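Local coordinates for flavin reductase domain protein (Arthrobacter sp., PDB 2QCK) that probably binds FMN and acts as a flavin reductase, an oxidoreductase built as a two-chain assembly of split-barrel subunits, at residues A22-I27 against H76-D81; I27-N32 against T71-H76; G37-S42 against E84-F89. All blocks are in the same frame, centred on the assembly; numbering follows the deposited sequence.

In the fold
After helix 10-18, strand 22-31 turns back into strand 34-40, and is met much later by strand 72-77, which pairs antiparallel with its other edge. Contact 1 (22-27 with 76-81) closes the longer of two loops between those strands, and contact 2 (27-32 with 71-76) is nested inside it, the two sharing I27 and H76 as one continuous ladder. Contact 3 (37-42 with 84-89) crosses both: its first segment lies within their loops and its second beyond them, on helix 83-88. Backbone bonds from A25 and I27 to A40 and F38 join the ladder to contact 3, tying three strands and the helix together.

Contact 1: A22-I27 against H76-D81; sequences AGVAII and HMLGLD
I26 and H76 form the tight end of this pairing, a hydrogen-bonded antiparallel pair. The amide N of I26 reaches H76 O at 2.9 Å, on a lone pair of that carbonyl, and H76 N returns a 2.7 Å bond to I26 O. The same oxygen accepts a second N-H, from the side chain: H76 ND1 lies 3.1 Å from I26 O, which sits in the imidazole plane at the ring edge, while ND1 stands above the carbonyl plane. With CG beside its own backbone N (chi1 -58°), the ring folds back to its strand partner, and the bond implies a proton on ND1. An alanine here would take away the ND1-H, so I26 O would probably be held less firmly, by the backbone N-H alone. Next door, L78 CD1 wedges between I26 CD1 at 3.7 Å and V24 CG1 at 3.8 Å, near A86 of helix 83-88. Toward V24 the direct ladder loosens: a water donates to V24 O (2.6 Å from the water oxygen) and accepts from L78 N. On the face of A25 and M77, H20 and M16 of the second subunit pack. This is the frayed end of an antiparallel ladder in the flavin reductase-like, FMN-binding split barrel.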
loop_
_atom_site.group_PDB
_atom_site.type_symbol
_atom_site.label_atom_id
_atom_site.label_comp_id
_atom_site.label_asym_id
_atom_site.label_seq_id
_atom_site.Cartn_x
_atom_site.Cartn_y
_atom_site.Cartn_z
ATOM N N ALA A 22 -5.544 -4.616 2.424
ATOM C CA ALA A 22 -4.255 -4.546 1.760
ATOM C C ALA A 22 -3.910 -5.877 1.099
ATOM O O ALA A 22 -4.358 -6.909 1.559
ATOM C CB ALA A 22 -3.188 -4.171 2.784
ATOM N N GLY A 23 -3.129 -5.842 0.033
ATOM C CA GLY A 23 -2.574 -7.054 -0.521
ATOM C C GLY A 23 -1.382 -7.504 0.266
ATOM O O GLY A 23 -0.775 -6.712 0.945
ATOM N N VAL A 24 -0.994 -8.771 0.113
ATOM C CA VAL A 24 0.063 -9.360 0.936
ATOM C C VAL A 24 1.209 -9.751 0.011
ATOM O O VAL A 24 0.979 -10.446 -0.977
ATOM C CB VAL A 24 -0.476 -10.572 1.764
ATOM C CG1 VAL A 24 0.614 -11.147 2.713
ATOM C CG2 VAL A 24 -1.732 -10.153 2.557
ATOM N N ALA A 25 2.417 -9.250 0.316
ATOM C CA ALA A 25 3.655 -9.631 -0.360
ATOM C C ALA A 25 4.662 -10.119 0.694
ATOM O O ALA A 25 4.421 -9.953 1.866
ATOM C CB ALA A 25 4.229 -8.413 -1.154
ATOM N N ILE A 26 5.767 -10.742 0.271
ATOM C CA ILE A 26 6.892 -11.052 1.153
ATOM C C ILE A 26 8.197 -10.501 0.581
ATOM O O ILE A 26 8.485 -10.637 -0.644
ATOM C CB ILE A 26 7.084 -12.573 1.451
ATOM C CG1 ILE A 26 5.844 -13.141 2.159
ATOM C CG2 ILE A 26 8.333 -12.709 2.293
ATOM C CD1 ILE A 26 5.659 -14.662 2.077
ATOM N N ILE A 27 8.964 -9.845 1.456
ATOM C CA ILE A 27 10.262 -9.237 1.093
ATOM C C ILE A 27 11.324 -10.167 1.606
ATOM O O ILE A 27 11.202 -10.642 2.713
ATOM C CB ILE A 27 10.448 -7.855 1.752
ATOM C CG1 ILE A 27 9.409 -6.891 1.214
ATOM C CG2 ILE A 27 11.904 -7.285 1.527
ATOM C CD1 ILE A 27 9.738 -6.339 -0.154
ATOM N N HIS A 76 7.740 -10.691 -3.270
ATOM C CA HIS A 76 6.892 -11.793 -3.762
ATOM C C HIS A 76 5.437 -11.475 -3.591
ATOM O O HIS A 76 4.995 -11.190 -2.487
ATOM C CB HIS A 76 7.186 -13.072 -3.029
ATOM C CG HIS A 76 8.612 -13.486 -3.133
ATOM N ND1 HIS A 76 9.616 -12.831 -2.451
ATOM C CD2 HIS A 76 9.205 -14.481 -3.827
ATOM C CE1 HIS A 76 10.771 -13.419 -2.711
ATOM N NE2 HIS A 76 10.548 -14.417 -3.551
HETATM N N MSE A 77 4.704 -11.505 -4.685
HETATM C CA MSE A 77 3.234 -11.353 -4.651
HETATM C C MSE A 77 2.671 -12.738 -4.389
HETATM O O MSE A 77 3.186 -13.741 -4.902
HETATM C CB MSE A 77 2.715 -10.837 -5.986
HETATM C CG MSE A 77 2.874 -9.348 -6.139
HETATM SE SE MSE A 77 4.740 -8.702 -6.210
HETATM C CE MSE A 77 4.297 -6.774 -6.561
ATOM N N LEU A 78 1.630 -12.774 -3.568
ATOM C CA LEU A 78 1.071 -13.992 -3.009
ATOM C C LEU A 78 -0.330 -14.222 -3.537
ATOM O O LEU A 78 -1.096 -13.282 -3.756
ATOM C CB LEU A 78 1.038 -13.879 -1.467
ATOM C CG LEU A 78 2.392 -13.741 -0.773
ATOM C CD1 LEU A 78 2.273 -13.995 0.724
ATOM C CD2 LEU A 78 3.434 -14.692 -1.360
ATOM N N GLY A 79 -0.664 -15.483 -3.771
ATOM C CA GLY A 79 -2.053 -15.854 -3.971
ATOM C C GLY A 79 -2.635 -16.589 -2.782
ATOM O O GLY A 79 -1.979 -16.812 -1.780
ATOM N N LEU A 80 -3.876 -17.020 -2.920
ATOM C CA LEU A 80 -4.552 -17.738 -1.852
ATOM C C LEU A 80 -3.849 -19.011 -1.446
ATOM O O LEU A 80 -3.877 -19.369 -0.281
ATOM C CB LEU A 80 -5.969 -18.085 -2.270
ATOM C CG LEU A 80 -6.858 -16.931 -2.656
ATOM C CD1 LEU A 80 -8.304 -17.396 -2.611
ATOM C CD2 LEU A 80 -6.664 -15.743 -1.747
ATOM N N ASP A 81 -3.197 -19.688 -2.387
ATOM C CA ASP A 81 -2.459 -20.898 -2.045
ATOM C C ASP A 81 -1.189 -20.576 -1.264
ATOM O O ASP A 81 -0.507 -21.473 -0.797
ATOM C CB ASP A 81 -2.104 -21.693 -3.301
ATOM C CG ASP A 81 -3.313 -22.384 -3.914
HETATM O O HOH W 1 0.468 -9.767 -3.456
#

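Contact 2: I27-N32 against T71-H76; sequences ITVNYN and THIGVH
With CG1 of I27 beside the backbone N (chi1 -65°) and a further bend at chi2 of -79°, CD1 turns across the ladder to meet V75 CG2 at 3.7 Å. V75 holds CG2 anti to its own backbone N, and the two side chains cross obliquely. I73 places CG1 in the crowded position between N and carbonyl carbon, then extends it so that CD1 lies 3.9 Å from I27 CG2. I27 thus meets V75 chiefly through CD1 and I73 chiefly through CG2, and F53 and F55 of strand 51-58 adjoin this apolar face. On the reverse face, T28 carries OG1 in its crowded position, over G74. A side chain on G74 would clash with that hydroxyl, so the glycine permits the close pairing. T28 OG1 has its hydrogen bond to P109 O; it also lies in the H76 ring plane, 3.5 Å from CE1 at the edge, the side chains crossing at about a right angle, with the methyl CG2 also near CE1. The backbone is joined by T28 N to G74 O at 2.9 Å and by G74 N to T28 O at 3.0 Å, the latter nearly straight but arriving above the carbonyl plane. Beyond V29 a water bridges N30 N and H72 O. The short strand axes of 27-31 and 72-76 run at 155°, as a twisted antiparallel pair in the FMN-binding split-barrel sheet, with one apolar face turned to strand 51-58.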
loop_
_atom_site.group_PDB
_atom_site.type_symbol
_atom_site.label_atom_id
_atom_site.label_comp_id
_atom_site.label_asym_id
_atom_site.label_seq_id
_atom_site.Cartn_x
_atom_site.Cartn_y
_atom_site.Cartn_z
ATOM N N ILE A 27 8.964 -9.845 1.456
ATOM C CA ILE A 27 10.262 -9.237 1.093
ATOM C C ILE A 27 11.324 -10.167 1.606
ATOM O O ILE A 27 11.202 -10.642 2.713
ATOM C CB ILE A 27 10.448 -7.855 1.752
ATOM C CG1 ILE A 27 9.409 -6.891 1.214
ATOM C CG2 ILE A 27 11.904 -7.285 1.527
ATOM C CD1 ILE A 27 9.738 -6.339 -0.154
ATOM N N THR A 28 12.350 -10.404 0.796
ATOM C CA THR A 28 13.473 -11.298 1.195
ATOM C C THR A 28 14.780 -10.531 1.011
ATOM O O THR A 28 14.865 -9.654 0.166
ATOM C CB THR A 28 13.491 -12.544 0.372
ATOM O OG1 THR A 28 13.556 -12.175 -1.047
ATOM C CG2 THR A 28 12.252 -13.395 0.737
ATOM N N VAL A 29 15.767 -10.781 1.874
ATOM C CA VAL A 29 17.062 -10.167 1.725
ATOM C C VAL A 29 18.074 -11.152 2.249
ATOM O O VAL A 29 17.781 -11.926 3.162
ATOM C CB VAL A 29 17.151 -8.840 2.451
ATOM C CG1 VAL A 29 16.793 -8.979 3.917
ATOM C CG2 VAL A 29 18.533 -8.201 2.249
ATOM N N ASN A 30 19.227 -11.158 1.615
ATOM C CA ASN A 30 20.377 -11.993 2.029
ATOM C C ASN A 30 21.446 -11.102 2.665
ATOM O O ASN A 30 22.218 -10.394 1.972
ATOM C CB ASN A 30 20.904 -12.704 0.782
ATOM C CG ASN A 30 21.967 -13.738 1.095
ATOM O OD1 ASN A 30 22.535 -13.783 2.192
ATOM N ND2 ASN A 30 22.239 -14.582 0.117
ATOM N N TYR A 31 21.486 -11.139 3.987
ATOM C CA TYR A 31 22.391 -10.322 4.752
ATOM C C TYR A 31 23.672 -11.099 5.008
ATOM O O TYR A 31 23.759 -11.906 5.930
ATOM C CB TYR A 31 21.740 -9.948 6.068
ATOM C CG TYR A 31 22.463 -8.923 6.893
ATOM C CD1 TYR A 31 23.351 -8.006 6.325
ATOM C CD2 TYR A 31 22.216 -8.846 8.251
ATOM C CE1 TYR A 31 23.999 -7.075 7.115
ATOM C CE2 TYR A 31 22.826 -7.919 9.035
ATOM C CZ TYR A 31 23.718 -7.029 8.482
ATOM O OH TYR A 31 24.319 -6.110 9.322
ATOM N N ASN A 32 24.651 -10.853 4.157
ATOM C CA ASN A 32 25.957 -11.433 4.301
ATOM C C ASN A 32 25.887 -12.903 4.553
ATOM O O ASN A 32 26.540 -13.416 5.451
ATOM C CB ASN A 32 26.736 -10.696 5.402
ATOM C CG ASN A 32 27.631 -9.620 4.828
ATOM O OD1 ASN A 32 27.350 -8.422 4.975
ATOM N ND2 ASN A 32 28.686 -10.041 4.105
ATOM N N THR A 71 21.830 -4.193 -0.335
ATOM C CA THR A 71 21.251 -3.516 -1.495
ATOM C C THR A 71 20.181 -4.300 -2.269
ATOM O O THR A 71 19.145 -3.745 -2.593
ATOM C CB THR A 71 22.323 -3.029 -2.468
ATOM O OG1 THR A 71 23.065 -1.985 -1.845
ATOM C CG2 THR A 71 21.678 -2.504 -3.750
ATOM N N HIS A 72 20.404 -5.568 -2.579
ATOM C CA HIS A 72 19.411 -6.329 -3.356
ATOM C C HIS A 72 18.421 -7.001 -2.449
ATOM O O HIS A 72 18.797 -7.558 -1.418
ATOM C CB HIS A 72 20.088 -7.313 -4.286
ATOM C CG HIS A 72 20.915 -6.619 -5.321
ATOM N ND1 HIS A 72 22.248 -6.340 -5.133
ATOM C CD2 HIS A 72 20.561 -6.018 -6.480
ATOM C CE1 HIS A 72 22.695 -5.651 -6.165
ATOM N NE2 HIS A 72 21.690 -5.439 -6.995
ATOM N N ILE A 73 17.154 -6.890 -2.835
ATOM C CA ILE A 73 16.047 -7.538 -2.163
ATOM C C ILE A 73 15.066 -8.143 -3.175
ATOM O O ILE A 73 15.070 -7.817 -4.361
ATOM C CB ILE A 73 15.295 -6.582 -1.203
ATOM C CG1 ILE A 73 14.440 -5.541 -1.935
ATOM C CG2 ILE A 73 16.263 -5.835 -0.301
ATOM C CD1 ILE A 73 13.523 -4.767 -0.938
ATOM N N GLY A 74 14.244 -9.064 -2.696
ATOM C CA GLY A 74 13.161 -9.620 -3.502
ATOM C C GLY A 74 11.814 -9.237 -2.935
ATOM O O GLY A 74 11.653 -9.125 -1.738
ATOM N N VAL A 75 10.835 -9.024 -3.807
ATOM C CA VAL A 75 9.455 -8.967 -3.370
ATOM C C VAL A 75 8.603 -10.043 -4.053
ATOM O O VAL A 75 8.745 -10.286 -5.261
ATOM C CB VAL A 75 8.820 -7.510 -3.548
ATOM C CG1 VAL A 75 8.700 -7.126 -4.974
ATOM C CG2 VAL A 75 7.469 -7.427 -2.838
ATOM N N HIS A 76 7.740 -10.691 -3.270
ATOM C CA HIS A 76 6.892 -11.793 -3.762
ATOM C C HIS A 76 5.437 -11.475 -3.591
ATOM O O HIS A 76 4.995 -11.190 -2.487
ATOM C CB HIS A 76 7.186 -13.072 -3.029
ATOM C CG HIS A 76 8.612 -13.486 -3.133
ATOM N ND1 HIS A 76 9.616 -12.831 -2.451
ATOM C CD2 HIS A 76 9.205 -14.481 -3.827
ATOM C CE1 HIS A 76 10.771 -13.419 -2.711
ATOM N NE2 HIS A 76 10.548 -14.417 -3.551
HETATM O O HOH W 2 19.449 -10.124 -1.027
#

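Contact 3: G37-S42 against E84-F89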
loop_
_atom_site.group_PDB
_atom_site.type_symbol
_atom_site.label_atom_id
_atom_site.label_comp_id
_atom_site.label_asym_id
_atom_site.label_seq_id
_atom_site.Cartn_x
_atom_site.Cartn_y
_atom_site.Cartn_z
ATOM N N GLY A 37 13.576 -12.393 5.723
ATOM C CA GLY A 37 12.406 -12.012 4.927
ATOM C C GLY A 37 11.217 -11.778 5.809
ATOM O O GLY A 37 11.198 -12.204 6.946
ATOM N N PHE A 38 10.207 -11.096 5.292
ATOM C CA PHE A 38 9.088 -10.769 6.140
ATOM C C PHE A 38 7.849 -10.453 5.297
ATOM O O PHE A 38 7.956 -9.966 4.183
ATOM C CB PHE A 38 9.484 -9.606 7.068
ATOM C CG PHE A 38 10.022 -8.416 6.340
ATOM C CD1 PHE A 38 11.377 -8.352 5.952
ATOM C CD2 PHE A 38 9.186 -7.385 5.977
ATOM C CE1 PHE A 38 11.882 -7.264 5.250
ATOM C CE2 PHE A 38 9.677 -6.305 5.258
ATOM C CZ PHE A 38 11.052 -6.247 4.923
ATOM N N THR A 39 6.683 -10.791 5.825
ATOM C CA THR A 39 5.409 -10.507 5.190
ATOM C C THR A 39 5.206 -9.021 5.320
ATOM O O THR A 39 5.529 -8.459 6.340
ATOM C CB THR A 39 4.273 -11.337 5.891
ATOM O OG1 THR A 39 4.537 -12.710 5.650
ATOM C CG2 THR A 39 2.823 -11.034 5.392
ATOM N N ALA A 40 4.577 -8.408 4.318
ATOM C CA ALA A 40 4.398 -6.984 4.247
ATOM C C ALA A 40 3.058 -6.662 3.581
ATOM O O ALA A 40 2.645 -7.300 2.629
ATOM C CB ALA A 40 5.515 -6.351 3.440
ATOM N N THR A 41 2.355 -5.703 4.141
ATOM C CA THR A 41 1.129 -5.192 3.523
ATOM C C THR A 41 1.271 -3.786 2.924
ATOM O O THR A 41 0.277 -3.214 2.462
ATOM C CB THR A 41 -0.013 -5.182 4.551
ATOM O OG1 THR A 41 0.462 -4.614 5.775
ATOM C CG2 THR A 41 -0.499 -6.616 4.847
ATOM N N SER A 42 2.470 -3.227 2.869
ATOM C CA SER A 42 2.625 -1.837 2.388
ATOM C C SER A 42 3.282 -1.676 1.029
ATOM O O SER A 42 3.565 -0.557 0.585
ATOM C CB SER A 42 3.394 -1.018 3.418
ATOM O OG SER A 42 4.662 -1.586 3.717
ATOM N N GLU A 84 -0.166 -19.961 3.868
ATOM C CA GLU A 84 0.678 -20.571 4.880
ATOM C C GLU A 84 2.054 -19.898 4.908
ATOM O O GLU A 84 2.664 -19.743 5.962
ATOM C CB GLU A 84 0.776 -22.088 4.634
ATOM C CG GLU A 84 1.768 -22.781 5.523
ATOM C CD GLU A 84 1.658 -24.306 5.530
ATOM O OE1 GLU A 84 0.537 -24.848 5.349
ATOM O OE2 GLU A 84 2.713 -24.954 5.776
ATOM N N LEU A 85 2.518 -19.484 3.742
ATOM C CA LEU A 85 3.799 -18.845 3.593
ATOM C C LEU A 85 3.737 -17.434 4.157
ATOM O O LEU A 85 4.651 -17.029 4.911
ATOM C CB LEU A 85 4.168 -18.830 2.115
ATOM C CG LEU A 85 5.563 -18.459 1.665
ATOM C CD1 LEU A 85 6.601 -19.560 1.975
ATOM C CD2 LEU A 85 5.416 -18.134 0.158
ATOM N N ALA A 86 2.644 -16.723 3.852
ATOM C CA ALA A 86 2.342 -15.433 4.493
ATOM C C ALA A 86 2.396 -15.499 6.022
ATOM O O ALA A 86 3.040 -14.674 6.647
ATOM C CB ALA A 86 0.994 -14.836 4.032
ATOM N N ASP A 87 1.735 -16.472 6.623
ATOM C CA ASP A 87 1.727 -16.621 8.063
ATOM C C ASP A 87 3.128 -16.963 8.637
ATOM O O ASP A 87 3.534 -16.406 9.663
ATOM C CB ASP A 87 0.699 -17.684 8.413
ATOM C CG ASP A 87 0.333 -17.698 9.872
ATOM O OD1 ASP A 87 -0.287 -16.718 10.367
ATOM O OD2 ASP A 87 0.617 -18.713 10.527
ATOM N N ARG A 88 3.821 -17.900 7.981
ATOM C CA ARG A 88 5.253 -18.221 8.231
ATOM C C ARG A 88 6.107 -16.978 8.386
ATOM O O ARG A 88 6.894 -16.853 9.311
ATOM C CB ARG A 88 5.859 -18.999 7.048
ATOM C CG ARG A 88 6.198 -20.452 7.287
ATOM C CD ARG A 88 6.603 -21.120 5.945
ATOM N NE ARG A 88 6.148 -22.501 5.843
ATOM C CZ ARG A 88 5.840 -23.132 4.715
ATOM N NH1 ARG A 88 5.906 -22.535 3.537
ATOM N NH2 ARG A 88 5.436 -24.385 4.773
ATOM N N PHE A 89 5.958 -16.080 7.419
ATOM C CA PHE A 89 6.813 -14.912 7.283
ATOM C C PHE A 89 6.356 -13.708 8.116
ATOM O O PHE A 89 6.980 -12.626 8.059
ATOM C CB PHE A 89 6.960 -14.610 5.790
ATOM C CG PHE A 89 8.084 -15.379 5.158
ATOM C CD1 PHE A 89 7.905 -16.673 4.684
ATOM C CD2 PHE A 89 9.352 -14.835 5.120
ATOM C CE1 PHE A 89 8.936 -17.374 4.131
ATOM C CE2 PHE A 89 10.401 -15.552 4.586
ATOM C CZ PHE A 89 10.190 -16.828 4.080
#
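T39 makes both hydrogen bonds that join strand 34-40 to the end of helix 83-88. Its hydroxyl donates to A86 O, with OG1 2.7 Å away in the carbonyl plane and on a lone pair. Its backbone N gives a second bond to F89 O at 2.9 Å, but this donor stands well above the plane of the F89 carbonyl, so the two acceptors are approached in quite different ways. In T39, chi1 of -65° puts OG1 beside the backbone N, so the hydroxyl faces the same helix end as the amide, and OG1 also comes within 3.1 Å of F89 CB. One residue earlier, F38 CA directs a C-H to F89 O at 3.4 Å, adding a weaker contact to that oxygen.

Around this polar core lies the F89 ring, whose CD2 edge abuts the backbone of G37, with CD2 3.6 Å from G37 C. The approach is in the ring plane, and a CB on G37 would sit tightly against CE2, so the glycine lets the ring in close. F96 meets F89 edge-to-face, and I26 and L111 also border it, helping to fix its position. Farther out, F89 N is bonded to L85 O at 3.0 Å, which extends the helical bonding to F89 and probably helps hold it where its carbonyl meets T39. R95 NH1 binds G37 O, while R88 NH2 and E84 OE2 form a salt bridge along the helix. The whole is a helix C-terminal end docked on a barrel strand of the flavin reductase-like domain, joined through backbone carbonyls.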